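Local atomic coordinates of tRNA dimethylallyltransferase (Bacillus halodurans, PDB entry 3EXA), a protein that probably catalyses transfer of a dimethylallyl group from dimethylallyl diphosphate onto adenosine 37 of tRNAs that read codons beginning with uridine, with magnesium as cofactor. Residues 87-90 and 94-97; 125-130 and 164-169; 230-235 and 245-250. All coordinates share one frame; numbering follows the deposited sequence.

Interaction 1 of 3, residues 87-90 and 94-97; sequences EIHE and LPFL
Ile88 and His89, on helix 74-90, pack on Leu94 and Pro95 where the chain turns back into strand 94-98, the helix-to-strand return of a parallel alpha/beta sheet with the P-loop NTPase fold. Leu94 turns its CB away from the helix, and its side chain touches Lys4 and Val6 of strand 4-9; what it offers Ile88 is its backbone: Ile88 CG2 lies 3.9 Å from Leu94 C. Pro95 carries the contact, its CB directed toward the helix. Ile88 sets CG2 opposite its own backbone N (CG1 at chi1 -69°), which lays that methyl 3.6 Å from Pro95 N. Pro95 CB rests between both ends of the isoleucine, 3.8 Å from Ile88 CG2 and 3.9 Å from Ile88 CD1. Farther round the proline ring, CD stands over one face of the His89 imidazole, a CH-pi contact with CD 3.9 Å from the ring centroid and 29° off the ring normal. The two side chains cross at about a right angle. The imidazole is also tied down at its far end: His89 NE2 is hydrogen-bonded to Lys4 O of the neighbouring strand while lying 3.5 Å from Pro95 CD.

Interaction 2 of 3, residues 125-130 and 164-169; sequences HELEAF and RALEII
Helices 121-133 and 159-171 come closest here at Leu127 and Leu166, whose CA atoms are 8.4 Å apart, a spacing that leaves room for one layer of side chains between the two backbones. Both leucines aim their side chains at the opposite helix and both have CG beside the backbone N with CD1 carrying the chain onward (Leu127 chi2 177°), so each sends one methyl well out across the interface. Leu127 CD1 ends against the root of its partner, 3.7 Å from Leu166 CB. In the other direction, Leu166 CD1 settles against the fork of Leu127, 3.8 Å from Leu127 CD2 and 4.0 Å from Leu127 CD1. The side chains pass each other at a slant, and the methyl of each lies alongside the other instead of meeting it end-on.

Glu167 closes one flank with its aliphatic part: CG lies 4.2 Å from Leu127 CD1, while its carboxylate leads away from the leucine and makes a weak, long ion pair with Arg124. A stronger tie between the same helices is the salt bridge from Glu128 to Arg160. Leu127 also touches Ile163, and Leu166 reaches Leu139 and Leu143 of helix 136-144, which brings a third helix into the same apolar cluster. On the other side of helix 159-171, Arg164 NH1 is hydrogen-bonded to Thr172 O of the second subunit.

No polar bond links the two segments themselves; the joint is apolar and buried. It is a helix-helix contact in the all-helical part of the enzyme that projects from the alpha/beta core, where residues 160-164, at the start of this second helix, are thought by similarity to contact the substrate tRNA.

Interaction 3 of 3, residues 230-235 and 245-250; sequences RGIRDC and EMYDYL
A single side-chain-to-backbone hydrogen bond, from Tyr247 to the carbonyl of Ile232, pins the loop that follows helix 220-229 to helix 244-251. Tyr247 points toward the loop and its hydroxyl donates to Ile232 O over 2.7 Å. The approach is bent: the C=O...OH angle is 136°, and the hydroxyl oxygen is tilted 35° out of the carbonyl plane. Seen from the tyrosine, the same oxygen lies in the plane of the ring, at its edge, so Tyr247 CE1 comes within 3.2 Å of Ile232 O as well. The ring edge thus meets the peptide, with its faces turned elsewhere. To bring it there Tyr247 takes chi1 -91°, swung off the usual staggered position.

Beyond the hydrogen bond little is touched: Ile232 CB sits 3.8 Å from Tyr247 OH, but the end of the isoleucine leads away, and its CD1 lies 3.5 Å above the guanidinium plane of Arg230, displaced toward the rim. Arg233 CA borders the ring edge at 4.4 Å from Tyr247 CE1. The Arg233 guanidinium makes its main bond beyond the segments, a salt bridge with Asp251, the last residue of helix 244-251; within the loop, Arg233 NH2 and Asp234 OD2 form a long pair at 3.6 Å.

What starts the loop is Gly231, which, with positive phi, closes off the helix that runs through 220-229 in a Schellman motif. Helix 220-229 also supplies Tyr228, whose ring meets that of Tyr247 edge-to-face, and Leu227, while Val238 of the loop touches both Ile232 and Tyr247. Helix 256-279 packs against helix 244-251 through Glu245, Met246 and Tyr249, while Tyr247, with Met246 and Leu250, faces helix 220-229.

In the fold
The three contacts are separate joints in different parts of the chain, and they follow one another in series along it. Interaction 1 belongs to the parallel sheet of the P-loop core: its strand 94-98 pairs with strand 4-9, which leads into the predicted ATP-binding loop 10-17. Interaction 3 lies among helices of the same body, its nearest atoms about 22 Å from interaction 1. Interaction 2 sits out in the projecting helical part, about 47 Å centre to centre from interaction 1 and 45 Å from interaction 3. None lies at the nucleotide site; by similarity, residues 160-164, overlapping interaction 2 at Arg164, and 239-244, ending just before the helical segment of interaction 3, probably contact tRNA.

Interaction 1 of 3, residues 87-90 and 94-97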
loop_
_atom_site.group_PDB
_atom_site.type_symbol
_atom_site.label_atom_id
_atom_site.label_comp_id
_atom_site.label_asym_id
_atom_site.label_seq_id
_atom_site.Cartn_x
_atom_site.Cartn_y
_atom_site.Cartn_z
ATOM N N GLU A 87 8.228 22.910 20.250
ATOM C CA GLU A 87 7.917 24.334 20.344
ATOM C C GLU A 87 7.814 24.766 21.809
ATOM O O GLU A 87 8.120 25.907 22.159
ATOM C CB GLU A 87 6.611 24.635 19.595
ATOM C CG GLU A 87 6.676 24.348 18.085
ATOM C CD GLU A 87 5.298 24.271 17.424
ATOM O OE1 GLU A 87 4.481 25.196 17.625
ATOM O OE2 GLU A 87 5.042 23.287 16.691
ATOM N N ILE A 88 7.380 23.843 22.663
ATOM C CA ILE A 88 7.266 24.111 24.091
ATOM C C ILE A 88 8.677 24.147 24.693
ATOM O O ILE A 88 8.954 24.930 25.609
ATOM C CB ILE A 88 6.400 23.025 24.779
ATOM C CG1 ILE A 88 4.947 23.173 24.307
ATOM C CG2 ILE A 88 6.507 23.134 26.305
ATOM C CD1 ILE A 88 4.001 22.102 24.826
ATOM N N HIS A 89 9.573 23.313 24.168
ATOM C CA HIS A 89 10.952 23.297 24.652
ATOM C C HIS A 89 11.705 24.519 24.164
ATOM O O HIS A 89 12.620 24.991 24.830
ATOM C CB HIS A 89 11.677 22.037 24.196
ATOM C CG HIS A 89 11.529 20.897 25.150
ATOM N ND1 HIS A 89 12.085 20.906 26.407
ATOM C CD2 HIS A 89 10.845 19.733 25.042
ATOM C CE1 HIS A 89 11.747 19.792 27.042
ATOM N NE2 HIS A 89 10.998 19.068 26.237
ATOM N N GLU A 90 11.311 25.020 22.996
ATOM C CA GLU A 90 11.926 26.207 22.413
ATOM C C GLU A 90 11.609 27.421 23.289
ATOM O O GLU A 90 12.353 28.401 23.287
ATOM C CB GLU A 90 11.382 26.456 21.004
ATOM C CG GLU A 90 11.526 25.293 20.035
ATOM C CD GLU A 90 12.778 25.367 19.193
ATOM O OE1 GLU A 90 13.011 24.428 18.400
ATOM O OE2 GLU A 90 13.528 26.363 19.316
ATOM N N LEU A 94 8.232 23.123 30.080
ATOM C CA LEU A 94 8.154 21.671 30.146
ATOM C C LEU A 94 6.810 21.172 29.610
ATOM O O LEU A 94 5.751 21.501 30.153
ATOM C CB LEU A 94 8.343 21.209 31.590
ATOM C CG LEU A 94 8.152 19.718 31.846
ATOM C CD1 LEU A 94 9.152 18.919 31.026
ATOM C CD2 LEU A 94 8.327 19.450 33.319
ATOM N N PRO A 95 6.836 20.368 28.535
ATOM C CA PRO A 95 5.610 19.833 27.939
ATOM C C PRO A 95 4.949 18.726 28.756
ATOM O O PRO A 95 5.602 17.778 29.196
ATOM C CB PRO A 95 6.082 19.340 26.577
ATOM C CG PRO A 95 7.444 18.834 26.888
ATOM C CD PRO A 95 8.012 19.947 27.756
ATOM N N PHE A 96 3.639 18.868 28.933
ATOM C CA PHE A 96 2.808 17.936 29.690
ATOM C C PHE A 96 1.748 17.265 28.794
ATOM O O PHE A 96 0.925 17.946 28.179
ATOM C CB PHE A 96 2.095 18.701 30.822
ATOM C CG PHE A 96 2.892 18.819 32.102
ATOM C CD1 PHE A 96 2.690 17.915 33.147
ATOM C CD2 PHE A 96 3.822 19.840 32.274
ATOM C CE1 PHE A 96 3.405 18.021 34.348
ATOM C CE2 PHE A 96 4.540 19.954 33.470
ATOM C CZ PHE A 96 4.328 19.040 34.512
ATOM N N LEU A 97 1.782 15.938 28.715
ATOM C CA LEU A 97 0.802 15.189 27.941
ATOM C C LEU A 97 -0.171 14.652 28.983
ATOM O O LEU A 97 0.168 13.746 29.763
ATOM C CB LEU A 97 1.462 14.031 27.181
ATOM C CG LEU A 97 0.581 13.206 26.229
ATOM C CD1 LEU A 97 0.008 14.084 25.142
ATOM C CD2 LEU A 97 1.405 12.104 25.611
#

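Interaction 2 of 3, residues 125-130 and 164-169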
loop_
_atom_site.group_PDB
_atom_site.type_symbol
_atom_site.label_atom_id
_atom_site.label_comp_id
_atom_site.label_asym_id
_atom_site.label_seq_id
_atom_site.Cartn_x
_atom_site.Cartn_y
_atom_site.Cartn_z
ATOM N N HIS A 125 7.044 -6.953 -10.204
ATOM C CA HIS A 125 7.806 -7.028 -11.446
ATOM C C HIS A 125 8.556 -8.365 -11.466
ATOM O O HIS A 125 8.654 -9.022 -12.504
ATOM C CB HIS A 125 8.808 -5.873 -11.515
ATOM C CG HIS A 125 9.623 -5.842 -12.773
ATOM N ND1 HIS A 125 10.881 -5.284 -12.828
ATOM C CD2 HIS A 125 9.353 -6.280 -14.028
ATOM C CE1 HIS A 125 11.354 -5.382 -14.059
ATOM N NE2 HIS A 125 10.443 -5.982 -14.806
ATOM N N GLU A 126 9.078 -8.763 -10.308
ATOM C CA GLU A 126 9.819 -10.015 -10.177
ATOM C C GLU A 126 8.946 -11.221 -10.507
ATOM O O GLU A 126 9.388 -12.142 -11.188
ATOM C CB GLU A 126 10.356 -10.144 -8.754
ATOM C CG GLU A 126 11.081 -11.440 -8.444
ATOM C CD GLU A 126 11.550 -11.487 -7.000
ATOM O OE1 GLU A 126 12.241 -10.534 -6.570
ATOM O OE2 GLU A 126 11.230 -12.475 -6.298
ATOM N N LEU A 127 7.711 -11.214 -10.014
ATOM C CA LEU A 127 6.799 -12.318 -10.269
ATOM C C LEU A 127 6.395 -12.390 -11.738
ATOM O O LEU A 127 6.305 -13.477 -12.310
ATOM C CB LEU A 127 5.544 -12.196 -9.409
ATOM C CG LEU A 127 5.787 -12.282 -7.904
ATOM C CD1 LEU A 127 4.479 -12.070 -7.170
ATOM C CD2 LEU A 127 6.399 -13.627 -7.561
ATOM N N GLU A 128 6.153 -11.239 -12.355
ATOM C CA GLU A 128 5.756 -11.236 -13.752
ATOM C C GLU A 128 6.883 -11.816 -14.594
ATOM O O GLU A 128 6.643 -12.652 -15.468
ATOM C CB GLU A 128 5.382 -9.814 -14.188
ATOM C CG GLU A 128 4.148 -9.309 -13.425
ATOM C CD GLU A 128 3.814 -7.855 -13.687
ATOM O OE1 GLU A 128 4.744 -7.022 -13.736
ATOM O OE2 GLU A 128 2.612 -7.537 -13.818
ATOM N N ALA A 129 8.113 -11.399 -14.305
ATOM C CA ALA A 129 9.281 -11.888 -15.024
ATOM C C ALA A 129 9.423 -13.389 -14.789
ATOM O O ALA A 129 9.850 -14.140 -15.667
ATOM C CB ALA A 129 10.533 -11.163 -14.538
ATOM N N PHE A 130 9.048 -13.825 -13.595
ATOM C CA PHE A 130 9.134 -15.229 -13.243
ATOM C C PHE A 130 8.141 -16.055 -14.050
ATOM O O PHE A 130 8.494 -17.092 -14.624
ATOM C CB PHE A 130 8.834 -15.406 -11.759
ATOM C CG PHE A 130 9.000 -16.808 -11.275
ATOM C CD1 PHE A 130 10.198 -17.221 -10.710
ATOM C CD2 PHE A 130 7.969 -17.732 -11.418
ATOM C CE1 PHE A 130 10.371 -18.534 -10.292
ATOM C CE2 PHE A 130 8.134 -19.054 -11.002
ATOM C CZ PHE A 130 9.337 -19.456 -10.439
ATOM N N ARG A 164 -1.273 -12.013 -7.220
ATOM C CA ARG A 164 -1.913 -11.258 -6.151
ATOM C C ARG A 164 -1.684 -11.946 -4.806
ATOM O O ARG A 164 -1.360 -11.298 -3.813
ATOM C CB ARG A 164 -3.408 -11.143 -6.444
ATOM C CG ARG A 164 -4.268 -10.736 -5.261
ATOM C CD ARG A 164 -4.011 -9.305 -4.821
ATOM N NE ARG A 164 -5.237 -8.511 -4.842
ATOM C CZ ARG A 164 -6.353 -8.825 -4.189
ATOM N NH1 ARG A 164 -6.414 -9.928 -3.450
ATOM N NH2 ARG A 164 -7.416 -8.038 -4.276
ATOM N N ALA A 165 -1.850 -13.264 -4.781
ATOM C CA ALA A 165 -1.666 -14.040 -3.556
ATOM C C ALA A 165 -0.242 -13.936 -3.021
ATOM O O ALA A 165 -0.033 -13.799 -1.817
ATOM C CB ALA A 165 -2.014 -15.500 -3.807
ATOM N N LEU A 166 0.736 -14.007 -3.914
ATOM C CA LEU A 166 2.126 -13.932 -3.497
ATOM C C LEU A 166 2.498 -12.535 -2.995
ATOM O O LEU A 166 3.368 -12.396 -2.137
ATOM C CB LEU A 166 3.052 -14.345 -4.650
ATOM C CG LEU A 166 2.873 -15.771 -5.217
ATOM C CD1 LEU A 166 3.566 -15.893 -6.572
ATOM C CD2 LEU A 166 3.429 -16.790 -4.239
ATOM N N GLU A 167 1.846 -11.496 -3.515
ATOM C CA GLU A 167 2.170 -10.144 -3.069
ATOM C C GLU A 167 1.600 -9.909 -1.677
ATOM O O GLU A 167 2.246 -9.300 -0.828
ATOM C CB GLU A 167 1.604 -9.079 -4.021
ATOM C CG GLU A 167 2.078 -9.138 -5.471
ATOM C CD GLU A 167 1.622 -7.924 -6.279
ATOM O OE1 GLU A 167 2.248 -6.854 -6.153
ATOM O OE2 GLU A 167 0.630 -8.027 -7.028
ATOM N N ILE A 168 0.379 -10.389 -1.457
ATOM C CA ILE A 168 -0.272 -10.231 -0.165
ATOM C C ILE A 168 0.539 -10.924 0.926
ATOM O O ILE A 168 0.685 -10.397 2.032
ATOM C CB ILE A 168 -1.698 -10.809 -0.184
ATOM C CG1 ILE A 168 -2.605 -9.906 -1.038
ATOM C CG2 ILE A 168 -2.225 -10.939 1.236
ATOM C CD1 ILE A 168 -4.064 -10.363 -1.125
ATOM N N ILE A 169 1.079 -12.098 0.604
ATOM C CA ILE A 169 1.880 -12.878 1.548
ATOM C C ILE A 169 3.168 -12.139 1.892
ATOM O O ILE A 169 3.541 -12.030 3.066
ATOM C CB ILE A 169 2.211 -14.282 0.964
ATOM C CG1 ILE A 169 0.920 -15.107 0.866
ATOM C CG2 ILE A 169 3.260 -14.988 1.827
ATOM C CD1 ILE A 169 1.053 -16.445 0.144
#

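Interaction 3 of 3, residues 230-235 and 245-250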
loop_
_atom_site.group_PDB
_atom_site.type_symbol
_atom_site.label_atom_id
_atom_site.label_comp_id
_atom_site.label_asym_id
_atom_site.label_seq_id
_atom_site.Cartn_x
_atom_site.Cartn_y
_atom_site.Cartn_z
ATOM N N ARG A 230 -28.167 19.244 13.252
ATOM C CA ARG A 230 -27.410 19.753 12.122
ATOM C C ARG A 230 -27.097 18.636 11.148
ATOM O O ARG A 230 -26.497 18.866 10.101
ATOM C CB ARG A 230 -26.125 20.458 12.573
ATOM C CG ARG A 230 -25.179 19.616 13.390
ATOM C CD ARG A 230 -23.837 20.320 13.581
ATOM N NE ARG A 230 -23.077 20.434 12.332
ATOM C CZ ARG A 230 -21.817 20.854 12.267
ATOM N NH1 ARG A 230 -21.181 21.198 13.377
ATOM N NH2 ARG A 230 -21.191 20.924 11.100
ATOM N N GLY A 231 -27.514 17.420 11.491
ATOM C CA GLY A 231 -27.285 16.290 10.606
ATOM C C GLY A 231 -26.011 15.482 10.786
ATOM O O GLY A 231 -25.643 14.733 9.889
ATOM N N ILE A 232 -25.335 15.618 11.929
ATOM C CA ILE A 232 -24.098 14.863 12.187
ATOM C C ILE A 232 -24.441 13.404 12.546
ATOM O O ILE A 232 -25.200 13.147 13.483
ATOM C CB ILE A 232 -23.289 15.483 13.368
ATOM C CG1 ILE A 232 -22.835 16.912 13.033
ATOM C CG2 ILE A 232 -22.081 14.637 13.672
ATOM C CD1 ILE A 232 -21.944 17.019 11.810
ATOM N N ARG A 233 -23.888 12.441 11.813
ATOM C CA ARG A 233 -24.183 11.045 12.116
ATOM C C ARG A 233 -23.100 10.125 11.608
ATOM O O ARG A 233 -22.453 10.407 10.601
ATOM C CB ARG A 233 -25.539 10.644 11.509
ATOM C CG ARG A 233 -26.010 9.218 11.844
ATOM C CD ARG A 233 -27.330 8.888 11.130
ATOM N NE ARG A 233 -28.391 8.557 12.073
ATOM C CZ ARG A 233 -28.371 7.486 12.859
ATOM N NH1 ARG A 233 -29.365 7.256 13.698
ATOM N NH2 ARG A 233 -27.359 6.632 12.788
ATOM N N ASP A 234 -22.887 9.026 12.327
ATOM C CA ASP A 234 -21.884 8.039 11.935
ATOM C C ASP A 234 -20.474 8.633 11.797
ATOM O O ASP A 234 -19.664 8.187 10.971
ATOM C CB ASP A 234 -22.339 7.392 10.633
ATOM C CG ASP A 234 -23.664 6.691 10.794
ATOM O OD1 ASP A 234 -24.468 6.637 9.836
ATOM O OD2 ASP A 234 -23.894 6.182 11.908
ATOM N N CYS A 235 -20.190 9.639 12.617
ATOM C CA CYS A 235 -18.889 10.288 12.607
ATOM C C CYS A 235 -18.151 9.910 13.869
ATOM O O CYS A 235 -18.748 9.443 14.841
ATOM C CB CYS A 235 -19.027 11.809 12.559
ATOM S SG CYS A 235 -19.589 12.505 10.986
ATOM N N GLU A 245 -25.144 7.310 23.235
ATOM C CA GLU A 245 -26.295 6.931 24.038
ATOM C C GLU A 245 -27.457 7.885 23.790
ATOM O O GLU A 245 -28.609 7.461 23.651
ATOM C CB GLU A 245 -25.946 6.928 25.515
ATOM C CG GLU A 245 -24.873 5.921 25.892
ATOM C CD GLU A 245 -23.460 6.410 25.643
ATOM O OE1 GLU A 245 -23.254 7.638 25.470
ATOM O OE2 GLU A 245 -22.543 5.558 25.648
HETATM N N MSE A 246 -27.164 9.175 23.731
HETATM C CA MSE A 246 -28.213 10.146 23.477
HETATM C C MSE A 246 -28.784 9.934 22.068
HETATM O O MSE A 246 -29.987 10.067 21.852
HETATM C CB MSE A 246 -27.675 11.572 23.637
HETATM C CG MSE A 246 -27.287 11.918 25.069
HETATM SE SE MSE A 246 -28.739 11.649 26.368
HETATM C CE MSE A 246 -28.015 10.094 27.299
ATOM N N TYR A 247 -27.934 9.582 21.110
ATOM C CA TYR A 247 -28.426 9.356 19.760
ATOM C C TYR A 247 -29.445 8.208 19.702
ATOM O O TYR A 247 -30.431 8.285 18.966
ATOM C CB TYR A 247 -27.268 9.105 18.795
ATOM C CG TYR A 247 -26.747 10.359 18.124
ATOM C CD1 TYR A 247 -26.500 10.373 16.754
ATOM C CD2 TYR A 247 -26.499 11.529 18.848
ATOM C CE1 TYR A 247 -26.020 11.509 16.109
ATOM C CE2 TYR A 247 -26.010 12.679 18.205
ATOM C CZ TYR A 247 -25.776 12.651 16.828
ATOM O OH TYR A 247 -25.306 13.757 16.151
ATOM N N ASP A 248 -29.225 7.140 20.461
ATOM C CA ASP A 248 -30.211 6.059 20.468
ATOM C C ASP A 248 -31.525 6.615 21.008
ATOM O O ASP A 248 -32.600 6.284 20.510
ATOM C CB ASP A 248 -29.754 4.891 21.345
ATOM C CG ASP A 248 -28.710 4.038 20.669
ATOM O OD1 ASP A 248 -28.984 3.489 19.578
ATOM O OD2 ASP A 248 -27.605 3.911 21.226
ATOM N N TYR A 249 -31.440 7.451 22.041
ATOM C CA TYR A 249 -32.637 8.060 22.617
ATOM C C TYR A 249 -33.340 8.921 21.564
ATOM O O TYR A 249 -34.546 8.796 21.348
ATOM C CB TYR A 249 -32.282 8.937 23.828
ATOM C CG TYR A 249 -33.370 9.938 24.173
ATOM C CD1 TYR A 249 -34.611 9.509 24.652
ATOM C CD2 TYR A 249 -33.177 11.312 23.977
ATOM C CE1 TYR A 249 -35.634 10.415 24.924
ATOM C CE2 TYR A 249 -34.196 12.230 24.246
ATOM C CZ TYR A 249 -35.423 11.769 24.718
ATOM O OH TYR A 249 -36.448 12.642 24.981
ATOM N N LEU A 250 -32.573 9.796 20.919
ATOM C CA LEU A 250 -33.105 10.687 19.890
ATOM C C LEU A 250 -33.720 9.905 18.724
ATOM O O LEU A 250 -34.664 10.371 18.094
ATOM C CB LEU A 250 -31.987 11.611 19.387
ATOM C CG LEU A 250 -31.874 13.052 19.895
ATOM C CD1 LEU A 250 -32.557 13.243 21.229
ATOM C CD2 LEU A 250 -30.396 13.416 19.966
#